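CurD (Moorea producens 3L, PDB 5KP7) probably works as a hydroxymethylglutaryl-CoA synthase of the thiolase-like superfamily, an acyltransferase that here holds a 4'-phosphopantetheine group. Local coordinates at residues V35-K46 against Q379-M388; F58-S69 against A188-A196. The protein carries 3 engineered substitutions. One frame throughout, in Å; residues are numbered along the deposited sequence.

Contact 1: V35-K46 against Q379-M388; sequences VYGGAAQLELRK and QLADRYSLSM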
loop_
_atom_site.group_PDB
_atom_site.type_symbol
_atom_site.label_atom_id
_atom_site.label_comp_id
_atom_site.label_asym_id
_atom_site.label_seq_id
_atom_site.Cartn_x
_atom_site.Cartn_y
_atom_site.Cartn_z
ATOM N N VAL A 35 -2.408 -11.908 -7.783
ATOM C CA VAL A 35 -2.527 -10.439 -7.880
ATOM C C VAL A 35 -3.425 -10.079 -9.065
ATOM O O VAL A 35 -3.352 -10.748 -10.102
ATOM C CB VAL A 35 -1.127 -9.835 -8.145
ATOM C CG1 VAL A 35 -1.200 -8.348 -8.507
ATOM C CG2 VAL A 35 -0.219 -10.082 -6.958
ATOM N N TYR A 36 -4.222 -9.018 -8.938
ATOM C CA TYR A 36 -4.845 -8.370 -10.083
ATOM C C TYR A 36 -4.482 -6.901 -10.028
ATOM O O TYR A 36 -4.899 -6.207 -9.099
ATOM C CB TYR A 36 -6.349 -8.572 -10.107
ATOM C CG TYR A 36 -7.044 -7.868 -11.257
ATOM C CD1 TYR A 36 -6.735 -8.170 -12.585
ATOM C CD2 TYR A 36 -7.993 -6.889 -11.035
ATOM C CE1 TYR A 36 -7.364 -7.526 -13.641
ATOM C CE2 TYR A 36 -8.631 -6.246 -12.095
ATOM C CZ TYR A 36 -8.306 -6.565 -13.403
ATOM O OH TYR A 36 -8.930 -5.968 -14.492
ATOM N N GLY A 37 -3.709 -6.454 -11.018
ATOM C CA GLY A 37 -3.217 -5.077 -11.073
ATOM C C GLY A 37 -3.960 -4.187 -12.045
ATOM O O GLY A 37 -3.405 -3.189 -12.534
ATOM N N GLY A 38 -5.197 -4.563 -12.335
ATOM C CA GLY A 38 -6.110 -3.781 -13.166
ATOM C C GLY A 38 -5.996 -4.099 -14.633
ATOM O O GLY A 38 -5.133 -4.886 -15.059
ATOM N N ALA A 39 -6.893 -3.504 -15.413
ATOM C CA ALA A 39 -6.921 -3.705 -16.859
ATOM C C ALA A 39 -6.272 -2.553 -17.640
ATOM O O ALA A 39 -5.999 -2.676 -18.847
ATOM C CB ALA A 39 -8.359 -3.894 -17.309
ATOM N N ALA A 40 -6.071 -1.427 -16.959
ATOM C CA ALA A 40 -5.585 -0.223 -17.590
ATOM C C ALA A 40 -4.723 0.528 -16.599
ATOM O O ALA A 40 -4.889 0.392 -15.375
ATOM C CB ALA A 40 -6.750 0.645 -18.023
ATOM N N GLN A 41 -3.802 1.321 -17.131
ATOM C CA GLN A 41 -2.928 2.128 -16.298
ATOM C C GLN A 41 -2.630 3.467 -16.969
ATOM O O GLN A 41 -2.754 3.589 -18.175
ATOM C CB GLN A 41 -1.638 1.360 -16.001
ATOM C CG GLN A 41 -0.819 0.918 -17.209
ATOM C CD GLN A 41 0.134 1.976 -17.769
ATOM O OE1 GLN A 41 0.348 3.032 -17.151
ATOM N NE2 GLN A 41 0.715 1.706 -18.923
ATOM N N LEU A 42 -2.262 4.454 -16.157
ATOM C CA LEU A 42 -1.818 5.772 -16.617
ATOM C C LEU A 42 -0.361 5.963 -16.240
ATOM O O LEU A 42 0.017 5.841 -15.062
ATOM C CB LEU A 42 -2.601 6.884 -15.944
ATOM C CG LEU A 42 -2.221 8.312 -16.358
ATOM C CD1 LEU A 42 -2.592 8.541 -17.812
ATOM C CD2 LEU A 42 -2.917 9.301 -15.438
ATOM N N GLU A 43 0.425 6.343 -17.235
ATOM C CA GLU A 43 1.846 6.666 -17.042
ATOM C C GLU A 43 1.933 8.052 -16.433
ATOM O O GLU A 43 1.377 8.988 -16.970
ATOM C CB GLU A 43 2.585 6.556 -18.378
ATOM C CG GLU A 43 2.719 5.094 -18.821
ATOM C CD GLU A 43 3.026 4.892 -20.293
ATOM O OE1 GLU A 43 3.616 5.780 -20.939
ATOM O OE2 GLU A 43 2.685 3.798 -20.814
ATOM N N LEU A 44 2.579 8.172 -15.281
ATOM C CA LEU A 44 2.538 9.437 -14.551
ATOM C C LEU A 44 3.263 10.582 -15.264
ATOM O O LEU A 44 2.886 11.722 -15.072
ATOM C CB LEU A 44 3.001 9.270 -13.110
ATOM C CG LEU A 44 2.006 8.420 -12.311
ATOM C CD1 LEU A 44 2.616 8.129 -10.962
ATOM C CD2 LEU A 44 0.631 9.069 -12.179
ATOM N N ARG A 45 4.237 10.272 -16.122
ATOM C CA ARG A 45 4.849 11.290 -17.029
ATOM C C ARG A 45 3.798 12.027 -17.865
ATOM O O ARG A 45 3.918 13.223 -18.110
ATOM C CB ARG A 45 5.870 10.651 -17.970
ATOM C CG ARG A 45 7.102 10.070 -17.264
ATOM C CD ARG A 45 8.286 9.968 -18.204
ATOM N NE ARG A 45 9.560 9.605 -17.571
ATOM C CZ ARG A 45 10.671 9.290 -18.257
ATOM N NH1 ARG A 45 10.666 9.264 -19.586
ATOM N NH2 ARG A 45 11.798 8.979 -17.616
ATOM N N LYS A 46 2.759 11.323 -18.293
ATOM C CA LYS A 46 1.644 11.960 -19.010
ATOM C C LYS A 46 0.860 12.945 -18.137
ATOM O O LYS A 46 0.484 14.018 -18.616
ATOM C CB LYS A 46 0.697 10.916 -19.607
ATOM C CG LYS A 46 1.358 10.027 -20.639
ATOM C CD LYS A 46 0.362 9.093 -21.296
ATOM C CE LYS A 46 1.097 7.933 -21.928
ATOM N NZ LYS A 46 0.183 7.088 -22.716
ATOM N N GLN A 379 1.552 -9.970 -16.684
ATOM C CA GLN A 379 0.185 -9.457 -16.504
ATOM C C GLN A 379 0.206 -7.937 -16.499
ATOM O O GLN A 379 -0.577 -7.299 -17.199
ATOM C CB GLN A 379 -0.438 -9.958 -15.186
ATOM C CG GLN A 379 -1.802 -9.345 -14.875
ATOM C CD GLN A 379 -2.228 -9.384 -13.410
ATOM O OE1 GLN A 379 -2.988 -8.508 -12.979
ATOM N NE2 GLN A 379 -1.717 -10.363 -12.628
ATOM N N LEU A 380 1.121 -7.355 -15.734
ATOM C CA LEU A 380 1.155 -5.898 -15.627
ATOM C C LEU A 380 1.547 -5.258 -16.949
ATOM O O LEU A 380 0.963 -4.236 -17.333
ATOM C CB LEU A 380 2.088 -5.465 -14.504
ATOM C CG LEU A 380 1.682 -5.902 -13.105
ATOM C CD1 LEU A 380 2.763 -5.513 -12.115
ATOM C CD2 LEU A 380 0.326 -5.309 -12.707
ATOM N N ALA A 381 2.477 -5.888 -17.679
ATOM C CA ALA A 381 2.895 -5.335 -18.954
ATOM C C ALA A 381 1.781 -5.349 -20.008
ATOM O O ALA A 381 1.852 -4.556 -20.947
ATOM C CB ALA A 381 4.142 -6.060 -19.490
ATOM N N ASP A 382 0.787 -6.236 -19.874
ATOM C CA ASP A 382 -0.271 -6.398 -20.871
ATOM C C ASP A 382 -1.463 -5.445 -20.684
ATOM O O ASP A 382 -2.389 -5.457 -21.512
ATOM C CB ASP A 382 -0.745 -7.871 -20.902
ATOM C CG ASP A 382 -1.606 -8.210 -22.141
ATOM O OD1 ASP A 382 -1.309 -7.730 -23.244
ATOM O OD2 ASP A 382 -2.608 -8.936 -21.979
ATOM N N ARG A 383 -1.443 -4.587 -19.655
ATOM C CA ARG A 383 -2.551 -3.658 -19.436
ATOM C C ARG A 383 -2.593 -2.569 -20.507
ATOM O O ARG A 383 -1.553 -2.206 -21.108
ATOM C CB ARG A 383 -2.423 -2.998 -18.050
ATOM C CG ARG A 383 -2.484 -4.015 -16.910
ATOM C CD ARG A 383 -2.185 -3.401 -15.549
ATOM N NE ARG A 383 -0.835 -2.844 -15.559
ATOM C CZ ARG A 383 -0.348 -2.000 -14.652
ATOM N NH1 ARG A 383 -1.086 -1.646 -13.605
ATOM N NH2 ARG A 383 0.882 -1.497 -14.825
ATOM N N TYR A 384 -3.788 -2.009 -20.691
ATOM C CA TYR A 384 -3.994 -0.894 -21.625
ATOM C C TYR A 384 -3.355 0.370 -21.085
ATOM O O TYR A 384 -3.520 0.703 -19.922
ATOM C CB TYR A 384 -5.487 -0.662 -21.823
ATOM C CG TYR A 384 -5.845 0.296 -22.933
ATOM C CD1 TYR A 384 -6.006 1.654 -22.669
ATOM C CD2 TYR A 384 -6.053 -0.155 -24.227
ATOM C CE1 TYR A 384 -6.355 2.541 -23.672
ATOM C CE2 TYR A 384 -6.402 0.729 -25.238
ATOM C CZ TYR A 384 -6.548 2.077 -24.948
ATOM O OH TYR A 384 -6.899 2.983 -25.951
ATOM N N SER A 385 -2.582 1.053 -21.925
ATOM C CA SER A 385 -1.931 2.296 -21.505
ATOM C C SER A 385 -2.818 3.475 -21.891
ATOM O O SER A 385 -2.915 3.785 -23.090
ATOM C CB SER A 385 -0.561 2.441 -22.180
ATOM O OG SER A 385 0.077 3.602 -21.678
ATOM N N LEU A 386 -3.433 4.133 -20.907
ATOM C CA LEU A 386 -4.374 5.236 -21.157
ATOM C C LEU A 386 -3.683 6.513 -21.640
ATOM O O LEU A 386 -2.627 6.865 -21.141
ATOM C CB LEU A 386 -5.116 5.620 -19.883
ATOM C CG LEU A 386 -6.043 4.560 -19.280
ATOM C CD1 LEU A 386 -6.418 4.953 -17.870
ATOM C CD2 LEU A 386 -7.289 4.381 -20.136
ATOM N N SER A 387 -4.314 7.204 -22.585
ATOM C CA SER A 387 -3.938 8.586 -22.883
ATOM C C SER A 387 -4.523 9.470 -21.794
ATOM O O SER A 387 -5.430 9.074 -21.028
ATOM C CB SER A 387 -4.475 9.028 -24.238
ATOM O OG SER A 387 -5.886 9.109 -24.221
ATOM N N MET A 388 -4.025 10.694 -21.726
ATOM C CA MET A 388 -4.562 11.635 -20.746
ATOM C C MET A 388 -6.035 11.989 -21.067
ATOM O O MET A 388 -6.849 12.194 -20.152
ATOM C CB MET A 388 -3.654 12.873 -20.694
ATOM C CG MET A 388 -3.726 13.637 -19.407
ATOM S SD MET A 388 -3.366 12.732 -17.894
ATOM C CE MET A 388 -4.247 13.801 -16.769
HETATM O O HOH W 1 0.605 -0.863 -19.972
HETATM O O HOH W 2 -0.451 5.815 -19.925
HETATM O O HOH W 3 1.146 4.910 -23.941
#
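S385 OG is gripped from several sides: it donates to E43 OE2 at 2.8 Å, meeting that oxygen from above the carboxylate plane, and accepts from two waters that also take protons from K46 NZ. The serine sits on strand 384-385, which pairs in parallel with strand 40-43, the middle strand of a small mixed three-stranded sheet. The pairing runs through Y384 N to A39 O, Q41 N to Y384 O and L386 N to Q41 O, the last at 2.9 Å and nearly straight (172°). A40 CB lies 4.2 Å from both Y384 CB and L386 CG on one face of the sheet; Q41 and S385 point to the other. K46, stretched out beyond CG, sends NZ to L386 O from above the carbonyl plane.

R383 fits between L380 CD2 over one guanidinium face and Q41 CB over the opposite one, 3.8 Å above the plane. Its NE is held by L380 O, NH1 by G37 O at 3.0 Å, and NH2 by Q317 O, so the flat group has little freedom to turn. A side-chain CB at G37 would run into L380 CD2. Q379, with CG anti to its backbone nitrogen (chi1 174°), bridges the backbone where strand 29-36 ends: OE1 accepts from G37 N, just past the strand, at 2.9 Å, while NE2 donates to V35 O from well above that carbonyl plane.

Contact 2: F58-S69 against A188-A196; sequences FDNLMMKEKAVS and AEPSSGAGA. With PNS (4'-phosphopantetheine), chain E.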
loop_
_atom_site.group_PDB
_atom_site.type_symbol
_atom_site.label_atom_id
_atom_site.label_comp_id
_atom_site.label_asym_id
_atom_site.label_seq_id
_atom_site.Cartn_x
_atom_site.Cartn_y
_atom_site.Cartn_z
ATOM N N PHE A 58 7.849 13.193 -10.357
ATOM C CA PHE A 58 7.373 11.821 -10.050
ATOM C C PHE A 58 8.491 10.761 -10.110
ATOM O O PHE A 58 8.525 9.882 -9.278
ATOM C CB PHE A 58 6.176 11.409 -10.902
ATOM C CG PHE A 58 4.956 12.285 -10.702
ATOM C CD1 PHE A 58 4.513 12.614 -9.426
ATOM C CD2 PHE A 58 4.260 12.770 -11.790
ATOM C CE1 PHE A 58 3.402 13.431 -9.244
ATOM C CE2 PHE A 58 3.145 13.584 -11.621
ATOM C CZ PHE A 58 2.723 13.920 -10.345
ATOM N N ASP A 59 9.425 10.861 -11.067
ATOM C CA ASP A 59 10.642 10.005 -11.045
ATOM C C ASP A 59 11.403 10.182 -9.701
ATOM O O ASP A 59 11.828 9.207 -9.071
ATOM C CB ASP A 59 11.573 10.323 -12.258
ATOM C CG ASP A 59 11.055 9.758 -13.601
ATOM O OD1 ASP A 59 9.838 9.654 -13.810
ATOM O OD2 ASP A 59 11.874 9.420 -14.507
ATOM N N ASN A 60 11.507 11.415 -9.233
ATOM C CA ASN A 60 12.116 11.737 -7.941
ATOM C C ASN A 60 11.498 10.947 -6.785
ATOM O O ASN A 60 12.177 10.533 -5.861
ATOM C CB ASN A 60 11.894 13.208 -7.637
ATOM C CG ASN A 60 12.813 13.729 -6.600
ATOM O OD1 ASN A 60 12.454 13.765 -5.426
ATOM N ND2 ASN A 60 13.999 14.186 -7.026
ATOM N N LEU A 61 10.182 10.785 -6.856
ATOM C CA LEU A 61 9.389 10.112 -5.824
ATOM C C LEU A 61 9.223 8.611 -6.092
ATOM O O LEU A 61 8.517 7.905 -5.347
ATOM C CB LEU A 61 8.028 10.805 -5.718
ATOM C CG LEU A 61 8.047 12.247 -5.189
ATOM C CD1 LEU A 61 6.657 12.837 -5.284
ATOM C CD2 LEU A 61 8.501 12.325 -3.747
ATOM N N MET A 62 9.882 8.140 -7.156
ATOM C CA MET A 62 9.921 6.738 -7.556
ATOM C C MET A 62 8.581 6.218 -8.055
ATOM O O MET A 62 8.307 5.034 -7.971
ATOM C CB MET A 62 10.527 5.851 -6.448
ATOM C CG MET A 62 11.826 6.402 -5.886
ATOM S SD MET A 62 12.583 5.302 -4.667
ATOM C CE MET A 62 13.354 4.078 -5.759
ATOM N N MET A 63 7.753 7.102 -8.601
ATOM C CA MET A 63 6.452 6.737 -9.124
ATOM C C MET A 63 6.543 6.620 -10.645
ATOM O O MET A 63 7.241 7.420 -11.280
ATOM C CB MET A 63 5.411 7.780 -8.715
ATOM C CG MET A 63 5.332 7.962 -7.193
ATOM S SD MET A 63 4.629 9.547 -6.634
ATOM C CE MET A 63 3.006 9.300 -7.263
ATOM N N LYS A 64 5.894 5.605 -11.218
ATOM C CA LYS A 64 5.979 5.334 -12.661
ATOM C C LYS A 64 4.579 5.305 -13.292
ATOM O O LYS A 64 4.275 6.076 -14.216
ATOM C CB LYS A 64 6.731 4.017 -12.960
ATOM C CG LYS A 64 8.233 4.001 -12.619
ATOM C CD LYS A 64 8.929 2.656 -12.949
ATOM C CE LYS A 64 10.422 2.813 -13.260
ATOM N NZ LYS A 64 11.045 1.682 -14.041
ATOM N N GLU A 65 3.747 4.379 -12.804
ATOM C CA GLU A 65 2.398 4.188 -13.341
ATOM C C GLU A 65 1.426 3.944 -12.225
ATOM O O GLU A 65 1.806 3.441 -11.168
ATOM C CB GLU A 65 2.354 2.969 -14.263
ATOM C CG GLU A 65 3.255 3.042 -15.485
ATOM C CD GLU A 65 3.657 1.683 -16.002
ATOM O OE1 GLU A 65 3.217 0.677 -15.408
ATOM O OE2 GLU A 65 4.397 1.619 -17.010
ATOM N N LYS A 66 0.159 4.298 -12.457
ATOM C CA LYS A 66 -0.898 3.852 -11.558
ATOM C C LYS A 66 -1.962 3.065 -12.331
ATOM O O LYS A 66 -2.330 3.409 -13.453
ATOM C CB LYS A 66 -1.529 5.008 -10.786
ATOM C CG LYS A 66 -2.268 6.047 -11.611
ATOM C CD LYS A 66 -3.117 6.905 -10.691
ATOM C CE LYS A 66 -3.852 7.999 -11.439
ATOM N NZ LYS A 66 -4.919 8.538 -10.550
ATOM N N ALA A 67 -2.439 2.000 -11.703
ATOM C CA ALA A 67 -3.597 1.279 -12.254
ATOM C C ALA A 67 -4.836 2.110 -12.081
ATOM O O ALA A 67 -4.958 2.830 -11.096
ATOM C CB ALA A 67 -3.762 -0.055 -11.555
ATOM N N VAL A 68 -5.816 1.955 -12.993
ATOM C CA VAL A 68 -7.055 2.755 -12.919
ATOM C C VAL A 68 -8.243 1.820 -13.182
ATOM O O VAL A 68 -8.245 1.159 -14.202
ATOM C CB VAL A 68 -7.051 3.880 -13.962
ATOM C CG1 VAL A 68 -8.285 4.751 -13.828
ATOM C CG2 VAL A 68 -5.801 4.741 -13.788
ATOM N N SER A 69 -9.164 1.757 -12.238
ATOM C CA SER A 69 -10.393 0.922 -12.399
ATOM C C SER A 69 -11.316 1.546 -13.453
ATOM O O SER A 69 -11.621 2.764 -13.379
ATOM C CB SER A 69 -11.137 0.888 -11.104
ATOM O OG SER A 69 -12.293 0.050 -11.128
ATOM N N ALA A 188 -3.946 13.251 -3.406
ATOM C CA ALA A 188 -3.715 11.833 -3.627
ATOM C C ALA A 188 -3.831 11.355 -5.089
ATOM O O ALA A 188 -3.616 10.165 -5.331
ATOM C CB ALA A 188 -4.658 11.033 -2.747
ATOM N N GLU A 189 -4.132 12.237 -6.047
ATOM C CA GLU A 189 -4.399 11.776 -7.423
ATOM C C GLU A 189 -3.238 11.002 -8.064
ATOM O O GLU A 189 -3.428 9.910 -8.593
ATOM C CB GLU A 189 -4.833 12.918 -8.339
ATOM C CG GLU A 189 -5.333 12.419 -9.678
ATOM C CD GLU A 189 -5.768 13.529 -10.588
ATOM O OE1 GLU A 189 -5.582 14.712 -10.194
ATOM O OE2 GLU A 189 -6.251 13.219 -11.704
ATOM N N PRO A 190 -2.032 11.557 -8.001
ATOM C CA PRO A 190 -0.903 10.859 -8.597
ATOM C C PRO A 190 -0.620 9.479 -7.994
ATOM O O PRO A 190 -0.162 8.605 -8.710
ATOM C CB PRO A 190 0.273 11.793 -8.304
ATOM C CG PRO A 190 -0.343 13.123 -8.045
ATOM C CD PRO A 190 -1.626 12.834 -7.374
ATOM N N SER A 191 -0.898 9.298 -6.709
ATOM C CA SER A 191 -0.469 8.122 -6.003
ATOM C C SER A 191 -1.529 7.049 -5.859
ATOM O O SER A 191 -1.202 5.944 -5.495
ATOM C CB SER A 191 0.083 8.491 -4.618
ATOM O OG SER A 191 -0.845 9.220 -3.852
ATOM N N SER A 192 -2.792 7.372 -6.085
ATOM C CA SER A 192 -3.876 6.474 -5.659
ATOM C C SER A 192 -4.258 5.521 -6.811
ATOM O O SER A 192 -4.826 5.955 -7.810
ATOM C CB SER A 192 -5.055 7.305 -5.190
ATOM O OG SER A 192 -4.790 7.823 -3.887
ATOM N N GLY A 193 -3.905 4.243 -6.660
ATOM C CA GLY A 193 -4.118 3.242 -7.691
ATOM C C GLY A 193 -5.354 2.380 -7.424
ATOM O O GLY A 193 -6.264 2.741 -6.668
ATOM N N ALA A 194 -5.340 1.212 -8.031
ATOM C CA ALA A 194 -6.376 0.213 -7.886
ATOM C C ALA A 194 -5.726 -1.172 -7.994
ATOM O O ALA A 194 -4.846 -1.372 -8.825
ATOM C CB ALA A 194 -7.394 0.376 -8.974
ATOM N N GLY A 195 -6.114 -2.102 -7.137
ATOM C CA GLY A 195 -5.508 -3.413 -7.198
ATOM C C GLY A 195 -6.064 -4.310 -6.136
ATOM O O GLY A 195 -6.687 -3.848 -5.173
ATOM N N ALA A 196 -5.823 -5.605 -6.307
ATOM C CA ALA A 196 -6.190 -6.579 -5.291
ATOM C C ALA A 196 -5.175 -7.695 -5.224
ATOM O O ALA A 196 -4.551 -8.067 -6.229
ATOM C CB ALA A 196 -7.564 -7.149 -5.585
HETATM O O23 PNS E . 6.080 15.376 -2.861
HETATM P P24 PNS E . 4.837 15.720 -2.074
HETATM O O26 PNS E . 4.286 17.128 -2.134
HETATM O O27 PNS E . 3.597 14.784 -2.559
HETATM C C28 PNS E . 3.732 13.378 -2.712
HETATM C C29 PNS E . 2.939 12.870 -3.917
HETATM C C30 PNS E . 2.840 11.355 -4.005
HETATM C C31 PNS E . 2.609 13.889 -5.036
HETATM C C32 PNS E . 1.438 13.089 -3.359
HETATM O O33 PNS E . 0.421 12.677 -4.316
HETATM C C34 PNS E . 0.995 12.445 -2.061
HETATM O O35 PNS E . 1.256 12.972 -0.984
HETATM N N36 PNS E . 0.402 11.256 -2.163
HETATM C C37 PNS E . 0.386 10.311 -1.068
HETATM C C38 PNS E . -0.712 10.522 -0.057
HETATM C C39 PNS E . -0.494 9.410 0.942
HETATM O O40 PNS E . -1.067 8.339 0.790
HETATM N N41 PNS E . 0.369 9.662 1.932
HETATM C C42 PNS E . 0.649 8.650 2.926
HETATM C C43 PNS E . 1.847 8.991 3.785
HETATM S S44 PNS E . 1.945 7.662 4.999
HETATM O O HOH W 4 -6.534 4.694 -9.720
#
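The two backbones come closest at A67 and G193, 5.0 Å between CA atoms, with no direct backbone N-H...O bond joining them; G193 CA makes a CH...O contact to A67 O, and one water donates to both A67 O and S192 O. K66 is the main polar link. With CG set between the backbone nitrogen and the carbonyl carbon (chi1 64°) and the rest of the chain extended, it runs past S192 O, which lies 3.5 Å from its CD, to put NZ 2.8 Å from E189 O, a hydrogen bond 29° out of the carbonyl plane. Y391 OH also bonds to NZ and to E189 OE2, tying the two residues together. A methionine in place of K66 would probably leave E189 O and the Y391 hydroxyl each without this charged partner. P190 is packed from two directions: F58 crosses it at about a right angle, CE1 3.7 Å from CB, and M63, bent at its last torsion, lays CE 3.8 Å from the same CB. A67 CB approaches A194 O at 3.2 Å, farther down the segment. S192 OG and S191 N reach A188 O from opposite faces of its plane. S191 OG in turn accepts from N36 of the phosphopantetheine at 2.9 Å, and M63 SD touches its C30, so the 188-192 turn and the loop after helix 56-60 form one wall of the 4'-phosphopantetheine pocket.

The centres of the two contacts lie 10 Å apart, on the same side of the chain's centre. Along the chain the order is 35-46, 58-69, 188-196 and 379-388, so both segments of contact 2 fall between those of contact 1. Two sheets join them. Strands 29-36 and 195-202 are neighbours in the large mixed sheet, where Y36 N probably bonds A196 O; strands 40-43 and 65-67 pair antiparallel in the small one, with L44 N and K64 O probably bonded. Strand 40-43 thus lies between 65-67 and 384-385, connecting the C-terminal family region through the small sheet to the segments that line the phosphopantetheine pocket.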